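Local coordinates for protein putative hyaluronoglucosaminidase (Clostridium perfringens, PDB 6PWI) that probably acts as a family 84 glycoside hydrolase with hexosaminidase activity, this chain carrying the catalytic barrel and the N-terminal domain beside it, at residues Glu62-Ala67 against Lys142-Ala147; Asp108-Asp113 against Val136-Gly141; Val366-Val371 against Asn483-Ser488; Phe388-Trp393 against Val422-Gln427. All blocks are in the same frame, centred on the assembly; numbering follows the deposited sequence. Where two conformers were deposited one is given.

In the fold
Contacts 1 and 2 belong to the internal packing of the N-terminal domain, related to domain 2 of glycoside hydrolase family 20; their centres are about 14 Å apart. They share strand 136-141, followed after a two-residue link by helix 144-158, and contact 2 is nested within the loop that contact 1 closes. Later in the chain, contact 4 joins the last two strands of the eight-stranded parallel barrel, close to the predicted proton donor Asp-299. It lies, along the chain, inside the loop that contact 3 closes by packing a barrel loop against residues 483-488. Their centres are about 12 Å apart, and Asn-392 ND2 of contact 4 donates a hydrogen bond to Ile-367 O of contact 3.

Contact 1. Residues Glu62-Ala67 against Lys142-Ala147; sequences EGIDEA and KNTDSA. With EDO (1,2-ethanediol), chain I.
Thr-144 reaches across to the turn at Gly-63 to Asp-65 and takes a hydrogen bond on its hydroxyl: Asp-65 N donates to Thr-144 OG1 over 3.1 Å, at a fairly straight 159°. With OG1 anti to the backbone N (chi1 -162°), the hydroxyl faces Ile-64 and Asp-65, and it is also bonded to the hydroxyl of Thr-68. The other branch, Thr-144 CG2, lies 3.4 Å from Asp-65 OD2, the two side chains crossing at about a right angle. Beside this bond, Ile-64 CD1 rests 4.1 Å from Ala-147 CB, a small apolar patch continued by Ile-98 and Ile-100 of strand 94-100. Asp-65 N-caps helix 66-78, its OD1 also meeting the Thr-68 hydroxyl, while OD2 pairs with Lys-248. The same lysine takes Asp-145 OD1, probably offsetting repulsion between two carboxylates whose OD2 (Asp-65) and OD1 (Asp-145) are 4.8 Å apart. Asn-143 caps the other helix: its OD1 accepts from Ser-146 N at 3.0 Å, nearly end-on to the carbonyl, and from Ser-146 OG, which sits above the carbonyl plane. Two N-capped helix starts, of helices 66-78 and 144-158, thus meet beside strand 94-100 of the mixed sheet of the N-terminal domain.

Contact 2. Residues Asp108-Asp113 against Val136-Gly141; sequences DKYFTD and VIAVLG
Helix 108-113 lies across strand 136-141, with Phe-111 and Tyr-110 reaching the strand, the axes 9.2 Å apart at closest and their directions 100° from one another. The contact has no direct hydrogen bond and rests on apolar side chains. Leu-140 CB lies over one face of the Phe-111 ring, 3.8 Å from its centroid, a CH-pi contact. Leu-140 CD2 runs back past the base of the ring, 3.9 Å from Phe-111 CG. The CE2 and CZ end of the same ring meets Ala-138 CB. Tyr-110, its CG anti to the backbone N (chi1 162°), extends along to the first residues of the strand and lays CE2 3.9 Å from Ala-138 CB and its far end against Val-136 CG1. One water joins Tyr-110 OH (2.7 Å) to Val-136 O, to which it donates. Helix 106-114 thus packs on the sheet face carrying Val-136, Ala-138 and Leu-140, where Val-129 and Ser-131 of strand 127-133 also touch Phe-111; Ile-137 and Val-139 point the other way, against Leu-154 of helix 144-158.

Contact 3. Residues Val366-Val371 against Asn483-Ser488; sequences VILGYV and NWHGLS
Leu-368 packs its CD1 branch into the bend of segment 483-488, against His-485 CB and 3.7 Å from Leu-487 CB. Its CG stands anti to the carbonyl carbon (chi1 -46°), and the side chain crosses His-485 at about a right angle, Leu-368 CD1 also lying 3.7 Å from His-485 CD2. Leu-368 and Leu-487 are buried, and Asn-392 touches Leu-368 as well; His-485 itself is exposed. In the receiving bend Asn-483 OD1 forms an Asx motif, accepting from Leu-487 N (3.0 Å, on a lone pair in the carbonyl plane) and from Gly-486 N, tilted out of that plane, while Asn-483 ND2 donates to Leu-487 O (2.9 Å). Gly-486 turns the chain with a positive phi of 93°. The outer side is slighter and more exposed. Ile-367 touches the imidazole through one atom, CD1, 3.9 Å from His-485 CE1. Exposed Tyr-370 leans its ring end obliquely on Leu-487, Tyr-370 CE2 3.7 Å from Leu-487 CD1, and its hydroxyl reaches the other segment through a water that accepts from Ser-488 N. No direct hydrogen bond links the two segments; the joint therefore probably depends on apolar packing, chiefly around Leu-368, with a water bridge at Tyr-370.

Contact 4. Residues Phe388-Trp393 against Val422-Gln427; sequences FMWLNW and VTNPMQ. With EDO (1,2-ethanediol), chain H.
The last two strands of the (beta/alpha)8 barrel, 387-391 and 418-423, run parallel and end on its C-terminal, active-site side, Trp-390 about 10 Å from the predicted proton donor Asp-299 between side chains. Val-422 N donates to Met-389 O (3.0 Å), Leu-391 N to Val-422 O and Asn-424 N to Leu-391 O (2.9 Å). Phe-388 CZ lies 3.6 Å from Val-422 CG1. Past the strands Asn-392 centres an inverse gamma turn, and its OD1 takes two donors. Asn-424 ND2 comes nearly end-on, 2.9 Å away at 171°, with Asn-392 OD1 lying in the amide plane of Asn-424; Trp-390 NE1 comes from above the Asn-392 carbonyl plane at 3.0 Å. Asn-392 ND2 turns to Ile-367 O, and Asn-424 OD1 to Gly-185 N. Trp-390 CG stands anti to the backbone N (chi1 171°), which brings NE1 to 3.5 Å from Asn-424 CB, and an ethanediol, probably from the crystallisation liquor, sets a carbon over the centre of one ring face. Thr-423 OG1 donates to Trp-393 O. Strand 359-362 flanks strand 387-391, and strand 179-184 flanks 418-423, closing the barrel. Val-422 and Trp-390 meet Met-361 and Ile-183, whereas Leu-391 and Thr-423 pack on Ile-439 of helix 433-444.

Contact 1. Residues Glu62-Ala67 against Lys142-Ala147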
loop_
_atom_site.group_PDB
_atom_site.type_symbol
_atom_site.label_atom_id
_atom_site.label_comp_id
_atom_site.label_asym_id
_atom_site.label_seq_id
_atom_site.Cartn_x
_atom_site.Cartn_y
_atom_site.Cartn_z
ATOM N N GLU A 62 -1.630 27.886 -16.081
ATOM C CA GLU A 62 -1.940 28.637 -14.875
ATOM C C GLU A 62 -2.607 27.747 -13.826
ATOM O O GLU A 62 -2.539 28.049 -12.636
ATOM C CB GLU A 62 -2.809 29.849 -15.227
ATOM C CG GLU A 62 -2.070 30.910 -16.023
ATOM C CD GLU A 62 -0.970 31.637 -15.264
ATOM O OE1 GLU A 62 -1.187 31.958 -14.079
ATOM O OE2 GLU A 62 0.103 31.886 -15.858
ATOM N N GLY A 63 -3.244 26.656 -14.267
ATOM C CA GLY A 63 -3.973 25.769 -13.372
ATOM C C GLY A 63 -3.084 24.784 -12.607
ATOM O O GLY A 63 -3.567 24.111 -11.695
ATOM N N ILE A 64 -1.799 24.699 -12.988
ATOM C CA ILE A 64 -0.850 23.756 -12.413
ATOM C C ILE A 64 -0.312 24.325 -11.095
ATOM O O ILE A 64 0.173 25.456 -11.061
ATOM C CB ILE A 64 0.266 23.448 -13.439
ATOM C CG1 ILE A 64 -0.274 22.940 -14.784
ATOM C CG2 ILE A 64 1.323 22.521 -12.860
ATOM C CD1 ILE A 64 -1.267 21.797 -14.698
ATOM N N ASP A 65 -0.415 23.547 -10.004
ATOM C CA ASP A 65 -0.083 24.034 -8.668
ATOM C C ASP A 65 1.396 23.811 -8.364
ATOM O O ASP A 65 2.108 23.191 -9.155
ATOM C CB ASP A 65 -1.017 23.475 -7.588
ATOM C CG ASP A 65 -0.888 21.983 -7.291
ATOM O OD1 ASP A 65 0.159 21.380 -7.640
ATOM O OD2 ASP A 65 -1.846 21.423 -6.699
ATOM N N GLU A 66 1.847 24.318 -7.207
ATOM C CA GLU A 66 3.265 24.319 -6.879
ATOM C C GLU A 66 3.785 22.889 -6.729
ATOM O O GLU A 66 4.889 22.582 -7.184
ATOM C CB GLU A 66 3.572 25.182 -5.653
ATOM C CG GLU A 66 3.687 26.670 -5.968
ATOM C CD GLU A 66 4.800 27.118 -6.914
ATOM O OE1 GLU A 66 5.986 26.820 -6.628
ATOM O OE2 GLU A 66 4.483 27.777 -7.940
ATOM N N ALA A 67 2.983 22.023 -6.095
ATOM C CA ALA A 67 3.374 20.638 -5.874
ATOM C C ALA A 67 3.625 19.936 -7.210
ATOM O O ALA A 67 4.536 19.119 -7.325
ATOM C CB ALA A 67 2.332 19.927 -5.044
ATOM N N LYS A 142 -7.044 16.031 -16.311
ATOM C CA LYS A 142 -8.369 16.604 -16.124
ATOM C C LYS A 142 -8.300 17.705 -15.070
ATOM O O LYS A 142 -9.142 18.599 -15.052
ATOM C CB LYS A 142 -9.402 15.535 -15.763
ATOM C CG LYS A 142 -9.208 14.850 -14.417
ATOM C CD LYS A 142 -10.271 13.808 -14.124
ATOM C CE LYS A 142 -11.680 14.365 -14.092
ATOM N NZ LYS A 142 -12.692 13.285 -14.108
ATOM N N ASN A 143 -7.276 17.629 -14.213
ATOM C CA ASN A 143 -6.990 18.650 -13.221
ATOM C C ASN A 143 -5.514 18.545 -12.847
ATOM O O ASN A 143 -4.796 17.706 -13.392
ATOM C CB ASN A 143 -7.909 18.519 -12.005
ATOM C CG ASN A 143 -7.949 17.102 -11.472
ATOM O OD1 ASN A 143 -6.905 16.481 -11.264
ATOM N ND2 ASN A 143 -9.146 16.570 -11.278
ATOM N N THR A 144 -5.082 19.387 -11.899
ATOM C CA THR A 144 -3.680 19.453 -11.512
ATOM C C THR A 144 -3.222 18.129 -10.889
ATOM O O THR A 144 -2.121 17.656 -11.186
ATOM C CB THR A 144 -3.372 20.729 -10.712
ATOM O OG1 THR A 144 -1.958 20.939 -10.730
ATOM C CG2 THR A 144 -3.896 20.708 -9.292
ATOM N N ASP A 145 -4.077 17.531 -10.042
ATOM C CA ASP A 145 -3.797 16.242 -9.422
ATOM C C ASP A 145 -3.460 15.196 -10.489
ATOM O O ASP A 145 -2.487 14.455 -10.347
ATOM C CB ASP A 145 -4.958 15.770 -8.541
ATOM C CG ASP A 145 -5.169 16.569 -7.263
ATOM O OD1 ASP A 145 -4.234 17.276 -6.837
ATOM O OD2 ASP A 145 -6.270 16.467 -6.696
ATOM N N SER A 146 -4.266 15.149 -11.560
ATOM C CA SER A 146 -4.076 14.193 -12.642
ATOM C C SER A 146 -2.826 14.511 -13.459
ATOM O O SER A 146 -2.158 13.600 -13.950
ATOM C CB SER A 146 -5.290 14.129 -13.512
ATOM O OG SER A 146 -6.433 13.827 -12.729
ATOM N N ALA A 147 -2.511 15.805 -13.604
ATOM C CA ALA A 147 -1.282 16.179 -14.284
ATOM C C ALA A 147 -0.096 15.619 -13.503
ATOM O O ALA A 147 0.832 15.072 -14.093
ATOM C CB ALA A 147 -1.188 17.678 -14.469
HETATM C C1 EDO I . -13.339 12.414 -9.913
HETATM O O1 EDO I . -13.698 12.072 -11.235
HETATM C C2 EDO I . -11.868 12.429 -9.772
HETATM O O2 EDO I . -11.232 12.546 -11.031
#

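Contact 2. Residues Asp108-Asp113 against Val136-Gly141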
loop_
_atom_site.group_PDB
_atom_site.type_symbol
_atom_site.label_atom_id
_atom_site.label_comp_id
_atom_site.label_asym_id
_atom_site.label_seq_id
_atom_site.Cartn_x
_atom_site.Cartn_y
_atom_site.Cartn_z
ATOM N N ASP A 108 -3.325 22.956 -23.423
ATOM C CA ASP A 108 -4.607 22.465 -23.896
ATOM C C ASP A 108 -4.682 22.677 -25.406
ATOM O O ASP A 108 -5.092 21.782 -26.146
ATOM C CB ASP A 108 -5.778 23.109 -23.144
ATOM C CG ASP A 108 -7.144 22.582 -23.564
ATOM O OD1 ASP A 108 -7.248 21.376 -23.881
ATOM O OD2 ASP A 108 -8.102 23.377 -23.580
ATOM N N LYS A 109 -4.247 23.868 -25.842
ATOM C CA LYS A 109 -4.248 24.259 -27.241
ATOM C C LYS A 109 -3.382 23.299 -28.052
ATOM O O LYS A 109 -3.806 22.820 -29.102
ATOM C CB LYS A 109 -3.740 25.698 -27.363
ATOM C CG LYS A 109 -3.986 26.366 -28.706
ATOM C CD LYS A 109 -3.940 27.876 -28.623
ATOM C CE LYS A 109 -4.429 28.542 -29.893
ATOM N NZ LYS A 109 -3.558 28.185 -31.037
ATOM N N TYR A 110 -2.169 23.018 -27.555
ATOM C CA TYR A 110 -1.247 22.132 -28.249
ATOM C C TYR A 110 -1.900 20.772 -28.507
ATOM O O TYR A 110 -1.741 20.216 -29.587
ATOM C CB TYR A 110 0.098 22.044 -27.522
ATOM C CG TYR A 110 0.939 20.857 -27.920
ATOM C CD1 TYR A 110 1.804 20.910 -29.007
ATOM C CD2 TYR A 110 0.854 19.663 -27.215
ATOM C CE1 TYR A 110 2.562 19.810 -29.380
ATOM C CE2 TYR A 110 1.601 18.555 -27.575
ATOM C CZ TYR A 110 2.454 18.630 -28.661
ATOM O OH TYR A 110 3.181 17.528 -28.996
ATOM N N PHE A 111 -2.639 20.243 -27.523
ATOM C CA PHE A 111 -3.262 18.936 -27.670
ATOM C C PHE A 111 -4.406 18.994 -28.675
ATOM O O PHE A 111 -4.543 18.101 -29.503
ATOM C CB PHE A 111 -3.730 18.365 -26.331
ATOM C CG PHE A 111 -2.667 17.616 -25.569
ATOM C CD1 PHE A 111 -2.531 16.244 -25.710
ATOM C CD2 PHE A 111 -1.800 18.283 -24.717
ATOM C CE1 PHE A 111 -1.548 15.557 -25.012
ATOM C CE2 PHE A 111 -0.819 17.595 -24.020
ATOM C CZ PHE A 111 -0.694 16.233 -24.170
ATOM N N THR A 112 -5.222 20.048 -28.592
ATOM C CA THR A 112 -6.319 20.261 -29.522
ATOM C C THR A 112 -5.799 20.412 -30.954
ATOM O O THR A 112 -6.268 19.725 -31.857
ATOM C CB THR A 112 -7.167 21.464 -29.091
ATOM O OG1 THR A 112 -7.758 21.118 -27.838
ATOM C CG2 THR A 112 -8.238 21.826 -30.100
ATOM N N ASP A 113 -4.828 21.314 -31.142
ATOM C CA ASP A 113 -4.361 21.718 -32.459
ATOM C C ASP A 113 -3.651 20.558 -33.152
ATOM O O ASP A 113 -3.679 20.473 -34.375
ATOM C CB ASP A 113 -3.425 22.929 -32.391
ATOM C CG ASP A 113 -4.116 24.270 -32.184
ATOM O OD1 ASP A 113 -5.371 24.310 -32.183
ATOM O OD2 ASP A 113 -3.387 25.271 -32.017
ATOM N N VAL A 136 8.660 17.609 -28.044
ATOM C CA VAL A 136 7.605 17.930 -27.091
ATOM C C VAL A 136 7.335 16.735 -26.175
ATOM O O VAL A 136 6.968 15.656 -26.642
ATOM C CB VAL A 136 6.307 18.386 -27.788
ATOM C CG1 VAL A 136 5.305 18.935 -26.781
ATOM C CG2 VAL A 136 6.567 19.400 -28.892
ATOM N N ILE A 137 7.511 16.951 -24.866
ATOM C CA ILE A 137 7.009 16.020 -23.865
ATOM C C ILE A 137 5.875 16.714 -23.117
ATOM O O ILE A 137 6.105 17.694 -22.411
ATOM C CB ILE A 137 8.130 15.539 -22.920
ATOM C CG1 ILE A 137 9.241 14.821 -23.689
ATOM C CG2 ILE A 137 7.575 14.669 -21.804
ATOM C CD1 ILE A 137 10.496 14.590 -22.876
ATOM N N ALA A 138 4.652 16.204 -23.291
ATOM C CA ALA A 138 3.475 16.902 -22.800
ATOM C C ALA A 138 2.656 16.021 -21.854
ATOM O O ALA A 138 2.632 14.795 -21.982
ATOM C CB ALA A 138 2.647 17.399 -23.967
ATOM N N VAL A 139 1.977 16.677 -20.908
ATOM C CA VAL A 139 1.013 16.034 -20.031
ATOM C C VAL A 139 -0.230 16.912 -19.992
ATOM O O VAL A 139 -0.139 18.110 -19.722
ATOM C CB VAL A 139 1.576 15.831 -18.611
ATOM C CG1 VAL A 139 0.519 15.319 -17.645
ATOM C CG2 VAL A 139 2.801 14.930 -18.596
ATOM N N LEU A 140 -1.387 16.302 -20.258
ATOM C CA LEU A 140 -2.660 16.975 -20.084
ATOM C C LEU A 140 -3.496 16.150 -19.112
ATOM O O LEU A 140 -3.780 14.985 -19.385
ATOM C CB LEU A 140 -3.352 17.096 -21.446
ATOM C CG LEU A 140 -4.551 18.042 -21.492
ATOM C CD1 LEU A 140 -4.105 19.491 -21.376
ATOM C CD2 LEU A 140 -5.355 17.843 -22.765
ATOM N N GLY A 141 -3.859 16.753 -17.975
ATOM C CA GLY A 141 -4.695 16.079 -16.993
ATOM C C GLY A 141 -6.068 16.738 -16.897
ATOM O O GLY A 141 -6.237 17.869 -17.346
HETATM O O HOH W 1 4.138 15.757 -27.250
#

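Contact 3. Residues Val366-Val371 against Asn483-Ser488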
loop_
_atom_site.group_PDB
_atom_site.type_symbol
_atom_site.label_atom_id
_atom_site.label_comp_id
_atom_site.label_asym_id
_atom_site.label_seq_id
_atom_site.Cartn_x
_atom_site.Cartn_y
_atom_site.Cartn_z
ATOM N N VAL A 366 -16.590 -10.212 6.425
ATOM C CA VAL A 366 -16.073 -10.393 7.777
ATOM C C VAL A 366 -15.015 -9.316 8.001
ATOM O O VAL A 366 -14.757 -8.528 7.093
ATOM C CB VAL A 366 -15.463 -11.799 7.971
ATOM C CG1 VAL A 366 -16.506 -12.901 7.890
ATOM C CG2 VAL A 366 -14.310 -12.065 7.003
ATOM N N ILE A 367 -14.391 -9.314 9.187
ATOM C CA ILE A 367 -13.387 -8.318 9.528
ATOM C C ILE A 367 -12.206 -8.417 8.566
ATOM O O ILE A 367 -11.746 -7.398 8.059
ATOM C CB ILE A 367 -12.968 -8.405 11.011
ATOM C CG1 ILE A 367 -14.161 -8.114 11.932
ATOM C CG2 ILE A 367 -11.792 -7.476 11.305
ATOM C CD1 ILE A 367 -13.882 -8.277 13.416
ATOM N N LEU A 368 -11.711 -9.634 8.312
ATOM C CA LEU A 368 -10.640 -9.802 7.339
ATOM C C LEU A 368 -11.234 -10.239 5.999
ATOM O O LEU A 368 -10.858 -11.274 5.459
ATOM C CB LEU A 368 -9.606 -10.821 7.840
ATOM C CG LEU A 368 -9.126 -10.677 9.288
ATOM C CD1 LEU A 368 -8.146 -11.788 9.631
ATOM C CD2 LEU A 368 -8.481 -9.322 9.538
ATOM N N GLY A 369 -12.163 -9.441 5.463
ATOM C CA GLY A 369 -12.856 -9.799 4.237
ATOM C C GLY A 369 -11.941 -9.765 3.012
ATOM O O GLY A 369 -10.999 -8.974 2.942
ATOM N N TYR A 370 -12.232 -10.643 2.051
ATOM C CA TYR A 370 -11.601 -10.579 0.743
ATOM C C TYR A 370 -12.365 -9.562 -0.102
ATOM O O TYR A 370 -13.484 -9.186 0.249
ATOM C CB TYR A 370 -11.620 -11.964 0.087
ATOM C CG TYR A 370 -10.554 -12.945 0.524
ATOM C CD1 TYR A 370 -9.715 -13.538 -0.412
ATOM C CD2 TYR A 370 -10.402 -13.319 1.855
ATOM C CE1 TYR A 370 -8.750 -14.461 -0.040
ATOM C CE2 TYR A 370 -9.437 -14.238 2.247
ATOM C CZ TYR A 370 -8.608 -14.809 1.293
ATOM O OH TYR A 370 -7.655 -15.717 1.650
ATOM N N VAL A 371 -11.764 -9.121 -1.213
ATOM C CA VAL A 371 -12.474 -8.276 -2.161
ATOM C C VAL A 371 -13.313 -9.163 -3.072
ATOM O O VAL A 371 -12.759 -9.892 -3.890
ATOM C CB VAL A 371 -11.518 -7.416 -3.006
ATOM C CG1 VAL A 371 -12.303 -6.581 -4.008
ATOM C CG2 VAL A 371 -10.632 -6.533 -2.144
ATOM N N ASN A 483 -4.623 -17.786 13.422
ATOM C CA ASN A 483 -5.199 -16.558 13.940
ATOM C C ASN A 483 -6.694 -16.785 14.154
ATOM O O ASN A 483 -7.274 -17.667 13.523
ATOM C CB ASN A 483 -4.917 -15.359 13.030
ATOM C CG ASN A 483 -5.439 -15.549 11.621
ATOM O OD1 ASN A 483 -6.639 -15.444 11.371
ATOM N ND2 ASN A 483 -4.542 -15.836 10.692
ATOM N N TRP A 484 -7.304 -15.960 15.014
ATOM C CA TRP A 484 -8.664 -16.179 15.482
ATOM C C TRP A 484 -9.700 -15.918 14.386
ATOM O O TRP A 484 -10.803 -16.453 14.452
ATOM C CB TRP A 484 -8.934 -15.401 16.780
ATOM C CG TRP A 484 -8.382 -16.080 17.999
ATOM C CD1 TRP A 484 -8.929 -17.138 18.670
ATOM C CD2 TRP A 484 -7.157 -15.764 18.688
ATOM N NE1 TRP A 484 -8.137 -17.496 19.727
ATOM C CE2 TRP A 484 -7.041 -16.673 19.763
ATOM C CE3 TRP A 484 -6.153 -14.807 18.509
ATOM C CZ2 TRP A 484 -5.964 -16.644 20.648
ATOM C CZ3 TRP A 484 -5.086 -14.780 19.379
ATOM C CH2 TRP A 484 -4.996 -15.687 20.435
ATOM N N HIS A 485 -9.336 -15.128 13.367
ATOM C CA HIS A 485 -10.237 -14.871 12.254
ATOM C C HIS A 485 -10.194 -15.995 11.220
ATOM O O HIS A 485 -11.176 -16.229 10.531
ATOM C CB HIS A 485 -9.990 -13.487 11.640
ATOM C CG HIS A 485 -10.154 -12.372 12.618
ATOM N ND1 HIS A 485 -11.377 -12.074 13.206
ATOM C CD2 HIS A 485 -9.256 -11.501 13.133
ATOM C CE1 HIS A 485 -11.223 -11.062 14.037
ATOM N NE2 HIS A 485 -9.927 -10.684 14.003
ATOM N N GLY A 486 -9.052 -16.676 11.097
ATOM C CA GLY A 486 -8.964 -17.837 10.225
ATOM C C GLY A 486 -8.476 -17.483 8.822
ATOM O O GLY A 486 -8.774 -18.193 7.859
ATOM N N LEU A 487 -7.722 -16.383 8.724
ATOM C CA LEU A 487 -7.134 -15.980 7.462
ATOM C C LEU A 487 -5.907 -16.847 7.209
ATOM O O LEU A 487 -5.094 -17.055 8.109
ATOM C CB LEU A 487 -6.766 -14.496 7.530
ATOM C CG LEU A 487 -6.182 -13.910 6.246
ATOM C CD1 LEU A 487 -7.222 -13.852 5.134
ATOM C CD2 LEU A 487 -5.588 -12.531 6.501
ATOM N N SER A 488 -5.797 -17.349 5.975
ATOM C CA SER A 488 -4.730 -18.253 5.586
ATOM C C SER A 488 -4.261 -17.847 4.197
ATOM O O SER A 488 -5.070 -17.820 3.272
ATOM C CB SER A 488 -5.227 -19.686 5.588
ATOM O OG SER A 488 -4.246 -20.580 5.074
HETATM O O HOH W 2 -7.912 -17.373 4.044
#

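Contact 4. Residues Phe388-Trp393 against Val422-Gln427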
loop_
_atom_site.group_PDB
_atom_site.type_symbol
_atom_site.label_atom_id
_atom_site.label_comp_id
_atom_site.label_asym_id
_atom_site.label_seq_id
_atom_site.Cartn_x
_atom_site.Cartn_y
_atom_site.Cartn_z
ATOM N N PHE A 388 -16.544 1.934 -0.094
ATOM C CA PHE A 388 -15.122 2.221 -0.070
ATOM C C PHE A 388 -14.472 1.145 0.801
ATOM O O PHE A 388 -14.771 1.044 1.990
ATOM C CB PHE A 388 -14.907 3.669 0.397
ATOM C CG PHE A 388 -13.484 4.138 0.592
ATOM C CD1 PHE A 388 -12.417 3.522 -0.054
ATOM C CD2 PHE A 388 -13.213 5.231 1.402
ATOM C CE1 PHE A 388 -11.114 3.967 0.126
ATOM C CE2 PHE A 388 -11.913 5.685 1.573
ATOM C CZ PHE A 388 -10.865 5.047 0.943
ATOM N N MET A 389 -13.618 0.319 0.185
ATOM C CA MET A 389 -13.113 -0.891 0.811
ATOM C C MET A 389 -11.973 -0.546 1.767
ATOM O O MET A 389 -11.017 0.127 1.382
ATOM C CB MET A 389 -12.613 -1.866 -0.262
ATOM C CG MET A 389 -11.770 -3.004 0.279
ATOM S SD MET A 389 -12.829 -4.312 0.902
ATOM C CE MET A 389 -11.630 -5.598 1.250
ATOM N N TRP A 390 -12.108 -1.002 3.019
ATOM C CA TRP A 390 -11.037 -1.031 4.003
ATOM C C TRP A 390 -10.491 -2.458 4.047
ATOM O O TRP A 390 -11.189 -3.372 4.492
ATOM C CB TRP A 390 -11.589 -0.575 5.364
ATOM C CG TRP A 390 -10.705 -0.720 6.573
ATOM C CD1 TRP A 390 -9.816 -1.724 6.854
ATOM C CD2 TRP A 390 -10.674 0.158 7.719
ATOM N NE1 TRP A 390 -9.213 -1.513 8.066
ATOM C CE2 TRP A 390 -9.721 -0.367 8.623
ATOM C CE3 TRP A 390 -11.342 1.343 8.058
ATOM C CZ2 TRP A 390 -9.431 0.248 9.842
ATOM C CZ3 TRP A 390 -11.061 1.944 9.268
ATOM C CH2 TRP A 390 -10.119 1.402 10.149
ATOM N N LEU A 391 -9.258 -2.647 3.549
ATOM C CA LEU A 391 -8.676 -3.978 3.461
ATOM C C LEU A 391 -7.802 -4.257 4.680
ATOM O O LEU A 391 -6.768 -3.622 4.875
ATOM C CB LEU A 391 -7.875 -4.111 2.164
ATOM C CG LEU A 391 -7.243 -5.485 1.946
ATOM C CD1 LEU A 391 -8.307 -6.556 1.798
ATOM C CD2 LEU A 391 -6.329 -5.483 0.733
ATOM N N ASN A 392 -8.226 -5.239 5.479
ATOM C CA ASN A 392 -7.497 -5.646 6.667
ATOM C C ASN A 392 -6.389 -6.631 6.291
ATOM O O ASN A 392 -6.390 -7.776 6.739
ATOM C CB ASN A 392 -8.441 -6.194 7.739
ATOM C CG ASN A 392 -8.962 -5.101 8.647
ATOM O OD1 ASN A 392 -8.217 -4.191 9.005
ATOM N ND2 ASN A 392 -10.234 -5.170 9.009
ATOM N N TRP A 393 -5.459 -6.163 5.453
ATOM C CA TRP A 393 -4.220 -6.844 5.120
ATOM C C TRP A 393 -3.249 -5.773 4.643
ATOM O O TRP A 393 -3.637 -4.915 3.853
ATOM C CB TRP A 393 -4.441 -7.896 4.023
ATOM C CG TRP A 393 -3.172 -8.482 3.481
ATOM C CD1 TRP A 393 -2.440 -9.503 4.020
ATOM C CD2 TRP A 393 -2.466 -8.079 2.294
ATOM N NE1 TRP A 393 -1.333 -9.764 3.255
ATOM C CE2 TRP A 393 -1.324 -8.909 2.184
ATOM C CE3 TRP A 393 -2.690 -7.114 1.307
ATOM C CZ2 TRP A 393 -0.414 -8.797 1.130
ATOM C CZ3 TRP A 393 -1.791 -7.003 0.268
ATOM C CH2 TRP A 393 -0.671 -7.832 0.179
ATOM N N VAL A 422 -8.285 1.051 0.585
ATOM C CA VAL A 422 -7.118 1.364 1.394
ATOM C C VAL A 422 -6.663 0.100 2.117
ATOM O O VAL A 422 -7.488 -0.728 2.491
ATOM C CB VAL A 422 -7.365 2.525 2.376
ATOM C CG1 VAL A 422 -7.561 3.846 1.652
ATOM C CG2 VAL A 422 -8.507 2.255 3.340
ATOM N N THR A 423 -5.346 -0.037 2.290
ATOM C CA THR A 423 -4.758 -1.138 3.038
ATOM C C THR A 423 -4.484 -0.709 4.479
ATOM O O THR A 423 -3.919 0.349 4.731
ATOM C CB THR A 423 -3.484 -1.661 2.360
ATOM O OG1 THR A 423 -2.803 -2.476 3.311
ATOM C CG2 THR A 423 -2.526 -0.576 1.925
ATOM N N ASN A 424 -4.891 -1.550 5.430
ATOM C CA ASN A 424 -4.557 -1.360 6.833
ATOM C C ASN A 424 -3.299 -2.183 7.116
ATOM O O ASN A 424 -3.377 -3.401 7.247
ATOM C CB ASN A 424 -5.752 -1.745 7.712
ATOM C CG ASN A 424 -5.507 -1.581 9.197
ATOM O OD1 ASN A 424 -4.727 -0.727 9.602
ATOM N ND2 ASN A 424 -6.177 -2.380 10.014
ATOM N N PRO A 425 -2.088 -1.579 7.133
ATOM C CA PRO A 425 -0.842 -2.347 7.144
ATOM C C PRO A 425 -0.353 -2.720 8.541
ATOM O O PRO A 425 -1.085 -2.549 9.517
ATOM C CB PRO A 425 0.149 -1.407 6.439
ATOM C CG PRO A 425 -0.670 -0.184 6.048
ATOM C CD PRO A 425 -1.827 -0.140 7.025
ATOM N N MET A 426 0.886 -3.235 8.602
ATOM C CA MET A 426 1.510 -3.737 9.819
ATOM C C MET A 426 2.067 -2.575 10.634
ATOM O O MET A 426 2.260 -1.483 10.112
ATOM C CB MET A 426 2.686 -4.654 9.478
ATOM C CG MET A 426 2.323 -5.847 8.634
ATOM S SD MET A 426 3.822 -6.756 8.177
ATOM C CE MET A 426 4.178 -6.003 6.588
ATOM N N GLN A 427 2.384 -2.834 11.904
ATOM C CA GLN A 427 3.094 -1.840 12.692
ATOM C C GLN A 427 4.515 -1.670 12.151
ATOM O O GLN A 427 5.199 -0.706 12.488
ATOM C CB GLN A 427 3.057 -2.197 14.177
ATOM C CG GLN A 427 3.942 -3.375 14.542
ATOM C CD GLN A 427 4.031 -3.579 16.033
ATOM O OE1 GLN A 427 3.154 -3.168 16.799
ATOM N NE2 GLN A 427 5.104 -4.227 16.457
HETATM C C1 EDO H . -13.153 -0.949 11.281
HETATM O O1 EDO H . -12.615 -0.244 12.394
HETATM C C2 EDO H . -12.143 -1.642 10.435
HETATM O O2 EDO H . -11.369 -2.684 11.047
#